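Local coordinates for protein inactive dihydropteroate synthase 2 (Mycobacterium tuberculosis, PDB 2VP8) that probably does not function in folate metabolism, seeming to lack dihydropteroate synthase activity and probably binding the pterin substrate very weakly, though it appears able to bind dapsone, at residues I120-W125 with D139-T144. Sequence-based numbering, arbitrary orientation.
Sequences ISVDTW and DLINDT
Ile120 and Asp139 grip each other just ahead of the bridged part of two neighbouring parallel strands. Ile120 N donates to Asp139 OD2 at 2.7 Å in an almost straight bond (177°) that uses the anti lone pair of the carboxylate, and Asp139 N returns a bond of 2.8 Å to Ile120 O. The Asp139 side chain reaches back because CG lies beside its own backbone N, anti to the carbonyl carbon (chi1 -46°). Its carboxylate is further paired with Arg112 through OD2 and with Arg35 through OD1, so two arginines and a backbone N-H fix its position. The strands run on in register: Val122 N binds Leu140 O at 3.0 Å and Asn142 N binds Val122 O at 2.8 Å. Asn142 sends its side chain to the same face as Ser121, where Asn142 ND2 and Ser121 OG both bond to Asp83 OD1; Asn142 CB lies 3.4 Å from Val122 O. On that face the CB atoms of Ser121 and Leu140 also meet at 3.7 Å. Beyond Val122 the pairing weakens: Thr124 N binds Asn142 O weakly, and Asp143 CA makes a C-H...O contact (3.4 Å) with Thr124 O. There Asp123, CG anti to its backbone N (chi1 -175°), turns OD1 toward CB and CG2 of Thr144, while its OD2 forms a salt bridge with Arg287. Thr144 lies beside His220, a residue that by similarity marks family members lacking synthase activity. The segments belong to the beta-alpha-beta unit of strands 119-123 and 140-142 and helix 127-136, part of the TIM barrel. Ser121, Leu140 and Asn142 face inward onto Met45 of strand 43-49, whereas Val122 and Ile141 pack outward on helix 127-136; strands 81-85 and 162-166 flank the pair.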
ATOM      1  N   ILE B 120      23.564  -1.871  13.599  1.00 38.28           N
ATOM      2  CA  ILE B 120      23.069  -2.962  14.425  1.00 37.89           C
ATOM      3  C   ILE B 120      22.223  -2.412  15.559  1.00 37.83           C
ATOM      4  O   ILE B 120      22.629  -1.473  16.249  1.00 37.90           O
ATOM      5  CB  ILE B 120      24.231  -3.799  15.030  1.00 37.87           C
ATOM      6  CG1 ILE B 120      25.086  -4.428  13.928  1.00 37.32           C
ATOM      7  CG2 ILE B 120      23.690  -4.888  15.960  1.00 37.71           C
ATOM      8  CD1 ILE B 120      26.468  -4.848  14.392  1.00 36.05           C
ATOM      9  N   SER B 121      21.044  -2.994  15.752  1.00 37.62           N
ATOM     10  CA  SER B 121      20.239  -2.676  16.928  1.00 37.53           C
ATOM     11  C   SER B 121      19.996  -3.910  17.781  1.00 37.22           C
ATOM     12  O   SER B 121      19.979  -5.043  17.277  1.00 37.57           O
ATOM     13  CB  SER B 121      18.915  -2.018  16.543  1.00 37.69           C
ATOM     14  OG  SER B 121      18.065  -2.917  15.868  1.00 38.54           O
ATOM     15  N   VAL B 122      19.825  -3.690  19.075  1.00 36.52           N
ATOM     16  CA  VAL B 122      19.569  -4.785  19.993  1.00 35.93           C
ATOM     17  C   VAL B 122      18.132  -4.716  20.511  1.00 35.81           C
ATOM     18  O   VAL B 122      17.690  -3.680  21.016  1.00 35.59           O
ATOM     19  CB  VAL B 122      20.638  -4.849  21.138  1.00 35.72           C
ATOM     20  CG1 VAL B 122      20.774  -3.513  21.855  1.00 34.99           C
ATOM     21  CG2 VAL B 122      20.335  -5.977  22.120  1.00 35.72           C
ATOM     22  N   ASP B 123      17.408  -5.821  20.340  1.00 35.86           N
ATOM     23  CA  ASP B 123      16.056  -5.978  20.876  1.00 36.14           C
ATOM     24  C   ASP B 123      16.075  -6.423  22.353  1.00 35.87           C
ATOM     25  O   ASP B 123      16.008  -7.619  22.660  1.00 35.71           O
ATOM     26  CB  ASP B 123      15.246  -6.963  20.016  1.00 36.23           C
ATOM     27  CG  ASP B 123      13.785  -7.082  20.462  1.00 37.25           C
ATOM     28  OD1 ASP B 123      13.403  -6.472  21.481  1.00 37.46           O
ATOM     29  OD2 ASP B 123      13.012  -7.792  19.788  1.00 39.08           O
ATOM     30  N   THR B 124      16.164  -5.451  23.258  1.00 35.74           N
ATOM     31  CA  THR B 124      16.181  -5.727  24.694  1.00 35.70           C
ATOM     32  C   THR B 124      15.477  -4.640  25.495  1.00 35.81           C
ATOM     33  O   THR B 124      15.473  -3.473  25.107  1.00 35.97           O
ATOM     34  CB  THR B 124      17.619  -5.923  25.237  1.00 35.60           C
ATOM     35  OG1 THR B 124      17.563  -6.243  26.634  1.00 35.72           O
ATOM     36  CG2 THR B 124      18.463  -4.667  25.044  1.00 35.37           C
ATOM     37  N   TRP B 125      14.886  -5.033  26.616  1.00 35.91           N
ATOM     38  CA  TRP B 125      14.250  -4.087  27.522  1.00 35.97           C
ATOM     39  C   TRP B 125      15.085  -3.869  28.782  1.00 35.89           C
ATOM     40  O   TRP B 125      14.814  -2.954  29.560  1.00 35.75           O
ATOM     41  CB  TRP B 125      12.844  -4.562  27.886  1.00 36.16           C
ATOM     42  CG  TRP B 125      12.805  -5.912  28.542  1.00 36.42           C
ATOM     43  CD1 TRP B 125      12.789  -7.127  27.917  1.00 36.61           C
ATOM     44  CD2 TRP B 125      12.768  -6.183  29.951  1.00 36.51           C
ATOM     45  NE1 TRP B 125      12.748  -8.137  28.849  1.00 36.59           N
ATOM     46  CE2 TRP B 125      12.733  -7.587  30.104  1.00 36.48           C
ATOM     47  CE3 TRP B 125      12.760  -5.378  31.099  1.00 36.57           C
ATOM     48  CZ2 TRP B 125      12.690  -8.206  31.359  1.00 36.56           C
ATOM     49  CZ3 TRP B 125      12.718  -5.994  32.351  1.00 36.67           C
ATOM     50  CH2 TRP B 125      12.685  -7.395  32.468  1.00 36.63           C
ATOM     51  N   ASP B 139      24.554  -0.199  17.766  1.00 36.15           N
ATOM     52  CA  ASP B 139      24.510   1.237  17.541  1.00 35.83           C
ATOM     53  C   ASP B 139      23.212   1.831  18.063  1.00 35.36           C
ATOM     54  O   ASP B 139      23.125   3.035  18.324  1.00 35.43           O
ATOM     55  CB  ASP B 139      24.648   1.529  16.046  1.00 35.85           C
ATOM     56  CG  ASP B 139      25.761   0.732  15.400  1.00 37.02           C
ATOM     57  OD1 ASP B 139      26.939   0.970  15.738  1.00 39.18           O
ATOM     58  OD2 ASP B 139      25.465  -0.145  14.563  1.00 38.02           O
ATOM     59  N   LEU B 140      22.211   0.976  18.219  1.00 34.79           N
ATOM     60  CA  LEU B 140      20.857   1.411  18.501  1.00 34.11           C
ATOM     61  C   LEU B 140      20.226   0.457  19.495  1.00 34.02           C
ATOM     62  O   LEU B 140      20.299  -0.758  19.326  1.00 34.21           O
ATOM     63  CB  LEU B 140      20.054   1.437  17.189  1.00 34.27           C
ATOM     64  CG  LEU B 140      18.547   1.718  17.124  1.00 33.82           C
ATOM     65  CD1 LEU B 140      18.191   3.107  17.683  1.00 33.77           C
ATOM     66  CD2 LEU B 140      18.076   1.593  15.702  1.00 33.29           C
ATOM     67  N   ILE B 141      19.614   0.997  20.541  1.00 33.82           N
ATOM     68  CA  ILE B 141      18.841   0.160  21.446  1.00 33.58           C
ATOM     69  C   ILE B 141      17.376   0.187  21.031  1.00 33.61           C
ATOM     70  O   ILE B 141      16.759   1.252  20.926  1.00 33.35           O
ATOM     71  CB  ILE B 141      18.988   0.581  22.910  1.00 33.64           C
ATOM     72  CG1 ILE B 141      20.472   0.722  23.282  1.00 33.34           C
ATOM     73  CG2 ILE B 141      18.277  -0.429  23.818  1.00 33.69           C
ATOM     74  CD1 ILE B 141      20.723   1.563  24.493  1.00 31.58           C
ATOM     75  N   ASN B 142      16.840  -0.998  20.766  1.00 33.68           N
ATOM     76  CA  ASN B 142      15.440  -1.142  20.434  1.00 33.92           C
ATOM     77  C   ASN B 142      14.678  -1.680  21.635  1.00 34.52           C
ATOM     78  O   ASN B 142      14.419  -2.885  21.734  1.00 34.20           O
ATOM     79  CB  ASN B 142      15.272  -2.054  19.223  1.00 33.87           C
ATOM     80  CG  ASN B 142      13.868  -2.035  18.672  1.00 33.24           C
ATOM     81  OD1 ASN B 142      13.049  -1.204  19.060  1.00 32.79           O
ATOM     82  ND2 ASN B 142      13.580  -2.953  17.753  1.00 32.15           N
ATOM     83  N   ASP B 143      14.341  -0.770  22.554  1.00 35.22           N
ATOM     84  CA  ASP B 143      13.545  -1.103  23.727  1.00 36.09           C
ATOM     85  C   ASP B 143      12.130  -1.455  23.293  1.00 36.55           C
ATOM     86  O   ASP B 143      11.269  -0.588  23.146  1.00 36.55           O
ATOM     87  CB  ASP B 143      13.545   0.046  24.742  1.00 36.28           C
ATOM     88  CG  ASP B 143      12.867  -0.327  26.061  1.00 36.83           C
ATOM     89  OD1 ASP B 143      12.136  -1.345  26.097  1.00 37.21           O
ATOM     90  OD2 ASP B 143      13.063   0.406  27.063  1.00 37.37           O
ATOM     91  N   THR B 144      11.914  -2.751  23.097  1.00 37.20           N
ATOM     92  CA  THR B 144      10.664  -3.276  22.559  1.00 37.85           C
ATOM     93  C   THR B 144       9.478  -3.195  23.546  1.00 38.34           C
ATOM     94  O   THR B 144       8.329  -3.438  23.164  1.00 38.31           O
ATOM     95  CB  THR B 144      10.869  -4.722  22.033  1.00 37.73           C
ATOM     96  OG1 THR B 144       9.757  -5.105  21.220  1.00 37.89           O
ATOM     97  CG2 THR B 144      11.037  -5.723  23.181  1.00 37.69           C
TER